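Local coordinates for ThiJ/PfpI domain protein (PDB 4HCJ), which is of uncertain biological function but belongs to the DJ-1/PfpI family, binds magnesium and is probably a hydrolase, at residues E22-F25 with E26-I30; T155-G158 with P159-K163. All coordinates share one frame; numbering follows the deposited sequence. Where two conformers were deposited one is given.

Contact 1. Residues E22-F25 with E26-I30; sequences EEYF and ESKKI
The phenol oxygen of Tyr-24 is gripped by two groups: Lys-28 NZ donates to Tyr-24 OH at 3.1 Å, and a second hydrogen bond joins it to Thr-56 OG1. The two side chains lie alongside, pointing the same way. Each has CG anti to the backbone N (chi1 173° for Tyr-24), and full extension of the lysine carries its amine level with the hydroxyl; on the way Lys-28 CD passes Tyr-24 CZ at 3.7 Å, oblique to the ring. With an alanine here the phenol is gone, and the Lys-28 amine and Thr-56 OG1 would probably lose their shared mate, with a gap left beside Tyr-12, whose ring meets Tyr-24 edge-to-face. The spacing of four residues is that of one alpha-helical turn in helix 21-33, the connection of a beta-alpha-beta unit, and Lys-28 N bonds Tyr-24 O at 2.9 Å. On another side of the helix, Ser-27 OG donates to Glu-23 O at 2.6 Å, in the carbonyl plane; its chi1 of 68° turns it back onto the preceding turn, where Tyr-12 OH is a further partner. Glu-22, bent at chi2 (96°), bonds Gln-20 NE2 through OE1; Glu-26 runs beside it in one of two deposited conformers, which leaves the details of that pairing doubtful, while Glu-26 N bonds Glu-22 O at 2.9 Å.

Contact 2. Residues T155-G158 with P159-K163; sequences TANG and PTSSK
Ser-161 OG donates to Asn-157 OD1 across 2.7 Å, the one side-chain hydrogen bond between 155-158 and 159-163. The torsions of both residues bring the groups together. Asn-157 has CG between its backbone N and carbonyl carbon (chi1 71°), and its amide ends near the following turn; Ser-161 has OG anti to its carbonyl carbon, beside its own N, which sets the hydroxyl within bonding distance of that amide oxygen. The hydroxyl approaches somewhat out of plane, tilted 25° from the plane of the amide carbonyl. The other end of the amide, ND2, bonds Asn-146 OD1, so partners at both ends oppose a flip of the group. Next to this bond the methyl of Ala-156 packs against Ser-161, CB to CB at 4.4 Å.

The backbone closes beside the same serine: Ser-161 N donates to Gly-158 O at 2.9 Å from above the carbonyl plane, making a turn with Pro-159 and Thr-160 at its corners. Gly-158 has a positive phi, and a beta carbon there would clash with Pro-159 CD as well as with the preceding carbonyl oxygen. One residue on, Ser-162 OG donates to Pro-159 O at 2.8 Å, while Ser-162 N reaches Pro-159 O at 3.3 Å from the same face, giving that oxygen two donors from one residue.

Ser-161 occupies the N-cap position without a capping bond from its side chain, its hydroxyl being directed to Asn-157 instead. Together these features form a strand-to-helix turn, with a short 3-10 segment leading from strand 153-156 into helix 162-174 of the alpha-beta-alpha sandwich.

Overall arrangement
Contact 1 comes early in the chain, within helix 21-33, and contact 2 near its end, where strand 153-156 passes into helix 162-174; their centres are about 10 Å apart. They touch directly: Ser-162 OG lies 3.3 Å from Glu-23 CA, and Glu-23 OE2 lies 3.4 Å from Pro-159 CD, both as packing contacts. Further along, Ile-30 meets Ala-166 and Asn-167. The first and last long helices of the sandwich are thus brought together beside the central mixed sheet, in which strands 9-13 and 153-156 are separated by 72-75 and 103-107. An early and a late helix of the chain therefore pack against each other, away from the magnesium-binding His-137.

Contact 1. Residues E22-F25 with E26-I30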
# COMPACT_ATOMS: atom_id res chain seq x y z
N GLU A 22 -8.13 -5.95 -8.00
CA GLU A 22 -9.12 -4.97 -7.57
C GLU A 22 -8.48 -3.90 -6.71
O GLU A 22 -8.84 -2.72 -6.78
CB GLU A 22 -10.22 -5.65 -6.75
CG GLU A 22 -10.94 -6.78 -7.44
CD GLU A 22 -10.37 -8.16 -7.11
OE1 GLU A 22 -9.13 -8.30 -6.98
OE2 GLU A 22 -11.18 -9.11 -6.96
N GLU A 23 -7.55 -4.32 -5.87
CA GLU A 23 -6.91 -3.39 -4.95
C GLU A 23 -6.18 -2.29 -5.70
O GLU A 23 -6.24 -1.12 -5.31
CB GLU A 23 -5.93 -4.13 -4.02
CG GLU A 23 -6.61 -5.11 -3.07
CD GLU A 23 -5.63 -5.94 -2.26
OE1 GLU A 23 -4.42 -5.74 -2.40
OE2 GLU A 23 -6.10 -6.81 -1.47
N TYR A 24 -5.51 -2.67 -6.79
CA TYR A 24 -4.82 -1.71 -7.63
C TYR A 24 -5.79 -0.91 -8.51
O TYR A 24 -5.83 0.32 -8.43
CB TYR A 24 -3.76 -2.42 -8.51
CG TYR A 24 -3.14 -1.48 -9.52
CD1 TYR A 24 -2.27 -0.46 -9.13
CD2 TYR A 24 -3.44 -1.60 -10.87
CE1 TYR A 24 -1.72 0.41 -10.06
CE2 TYR A 24 -2.88 -0.75 -11.81
CZ TYR A 24 -2.02 0.25 -11.40
OH TYR A 24 -1.48 1.09 -12.34
N PHE A 25 -6.55 -1.59 -9.37
CA PHE A 25 -7.34 -0.87 -10.37
C PHE A 25 -8.45 -0.02 -9.76
O PHE A 25 -8.70 1.10 -10.22
CB PHE A 25 -7.89 -1.83 -11.43
CG PHE A 25 -6.83 -2.45 -12.31
CD1 PHE A 25 -6.16 -1.69 -13.26
CD2 PHE A 25 -6.50 -3.79 -12.15
CE1 PHE A 25 -5.17 -2.27 -14.06
CE2 PHE A 25 -5.51 -4.38 -12.95
CZ PHE A 25 -4.84 -3.62 -13.89
N GLU A 26 -9.13 -0.54 -8.74
CA GLU A 26 -10.22 0.22 -8.15
C GLU A 26 -9.71 1.42 -7.35
O GLU A 26 -10.32 2.49 -7.37
CB GLU A 26 -11.12 -0.67 -7.29
CG GLU A 26 -11.81 -1.76 -8.10
CD GLU A 26 -12.69 -2.67 -7.26
OE1 GLU A 26 -12.88 -2.39 -6.06
OE2 GLU A 26 -13.21 -3.67 -7.80
N SER A 27 -8.59 1.26 -6.67
CA SER A 27 -8.04 2.40 -5.94
C SER A 27 -7.49 3.44 -6.91
O SER A 27 -7.67 4.64 -6.68
CB SER A 27 -6.99 1.99 -4.91
OG SER A 27 -5.79 1.48 -5.48
N LYS A 28 -6.87 2.99 -7.99
CA LYS A 28 -6.27 3.90 -8.95
C LYS A 28 -7.32 4.84 -9.54
O LYS A 28 -7.08 6.04 -9.69
CB LYS A 28 -5.56 3.12 -10.06
CG LYS A 28 -4.95 4.00 -11.14
CD LYS A 28 -4.20 3.13 -12.15
CE LYS A 28 -3.65 3.93 -13.32
NZ LYS A 28 -2.91 3.04 -14.22
N LYS A 29 -8.49 4.31 -9.86
CA LYS A 29 -9.54 5.13 -10.45
C LYS A 29 -9.97 6.25 -9.50
O LYS A 29 -10.16 7.40 -9.91
CB LYS A 29 -10.74 4.27 -10.82
CG LYS A 29 -11.81 5.01 -11.58
CD LYS A 29 -13.13 4.25 -11.61
CE LYS A 29 -13.06 3.00 -12.45
NZ LYS A 29 -14.42 2.44 -12.66
N ILE A 30 -10.10 5.90 -8.22
CA ILE A 30 -10.48 6.87 -7.20
C ILE A 30 -9.37 7.90 -6.96
O ILE A 30 -9.63 9.11 -6.89
CB ILE A 30 -10.90 6.13 -5.92
CG1 ILE A 30 -12.26 5.45 -6.17
CG2 ILE A 30 -10.95 7.06 -4.71
CD1 ILE A 30 -12.64 4.38 -5.15

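Contact 2. Residues T155-G158 with P159-K163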
# COMPACT_ATOMS: atom_id res chain seq x y z
N THR A 155 -4.92 1.26 6.71
CA THR A 155 -4.93 -0.14 6.32
C THR A 155 -6.34 -0.57 5.94
O THR A 155 -7.34 0.03 6.38
CB THR A 155 -4.35 -1.06 7.41
OG1 THR A 155 -5.09 -0.89 8.62
CG2 THR A 155 -2.86 -0.79 7.66
N ALA A 156 -6.43 -1.62 5.13
CA ALA A 156 -7.71 -2.19 4.74
C ALA A 156 -7.58 -3.69 4.58
O ALA A 156 -6.49 -4.23 4.40
CB ALA A 156 -8.24 -1.54 3.46
N ASN A 157 -8.72 -4.37 4.63
CA ASN A 157 -8.72 -5.82 4.82
C ASN A 157 -8.76 -6.68 3.56
O ASN A 157 -8.97 -7.88 3.67
CB ASN A 157 -9.83 -6.24 5.79
CG ASN A 157 -11.20 -6.11 5.20
OD1 ASN A 157 -11.37 -5.56 4.11
ND2 ASN A 157 -12.20 -6.56 5.93
N GLY A 158 -8.55 -6.10 2.38
CA GLY A 158 -8.48 -6.89 1.16
C GLY A 158 -9.35 -6.34 0.05
O GLY A 158 -9.87 -5.21 0.14
N PRO A 159 -9.52 -7.13 -1.02
CA PRO A 159 -10.08 -6.58 -2.25
C PRO A 159 -11.52 -6.11 -2.12
O PRO A 159 -11.89 -5.19 -2.85
CB PRO A 159 -9.94 -7.72 -3.26
CG PRO A 159 -9.71 -8.95 -2.42
CD PRO A 159 -9.01 -8.50 -1.19
N THR A 160 -12.30 -6.67 -1.18
CA THR A 160 -13.69 -6.24 -0.96
C THR A 160 -13.78 -4.82 -0.41
O THR A 160 -14.84 -4.21 -0.42
CB THR A 160 -14.49 -7.21 -0.03
OG1 THR A 160 -14.01 -7.13 1.32
CG2 THR A 160 -14.41 -8.66 -0.53
N SER A 161 -12.66 -4.30 0.07
CA SER A 161 -12.63 -2.97 0.65
C SER A 161 -11.82 -1.96 -0.17
O SER A 161 -11.47 -0.90 0.34
CB SER A 161 -12.10 -3.04 2.09
OG SER A 161 -12.98 -3.82 2.87
N SER A 162 -11.54 -2.28 -1.43
CA SER A 162 -10.67 -1.43 -2.24
C SER A 162 -11.15 0.02 -2.37
O SER A 162 -10.35 0.96 -2.25
CB SER A 162 -10.48 -2.03 -3.64
OG SER A 162 -9.92 -3.32 -3.57
N LYS A 163 -12.44 0.19 -2.63
CA LYS A 163 -12.97 1.54 -2.81
C LYS A 163 -13.01 2.32 -1.49
O LYS A 163 -12.63 3.50 -1.43
CB LYS A 163 -14.35 1.51 -3.48
CG LYS A 163 -14.31 0.95 -4.89
CD LYS A 163 -15.70 0.80 -5.50
CE LYS A 163 -15.64 0.12 -6.88
NZ LYS A 163 -16.99 -0.34 -7.31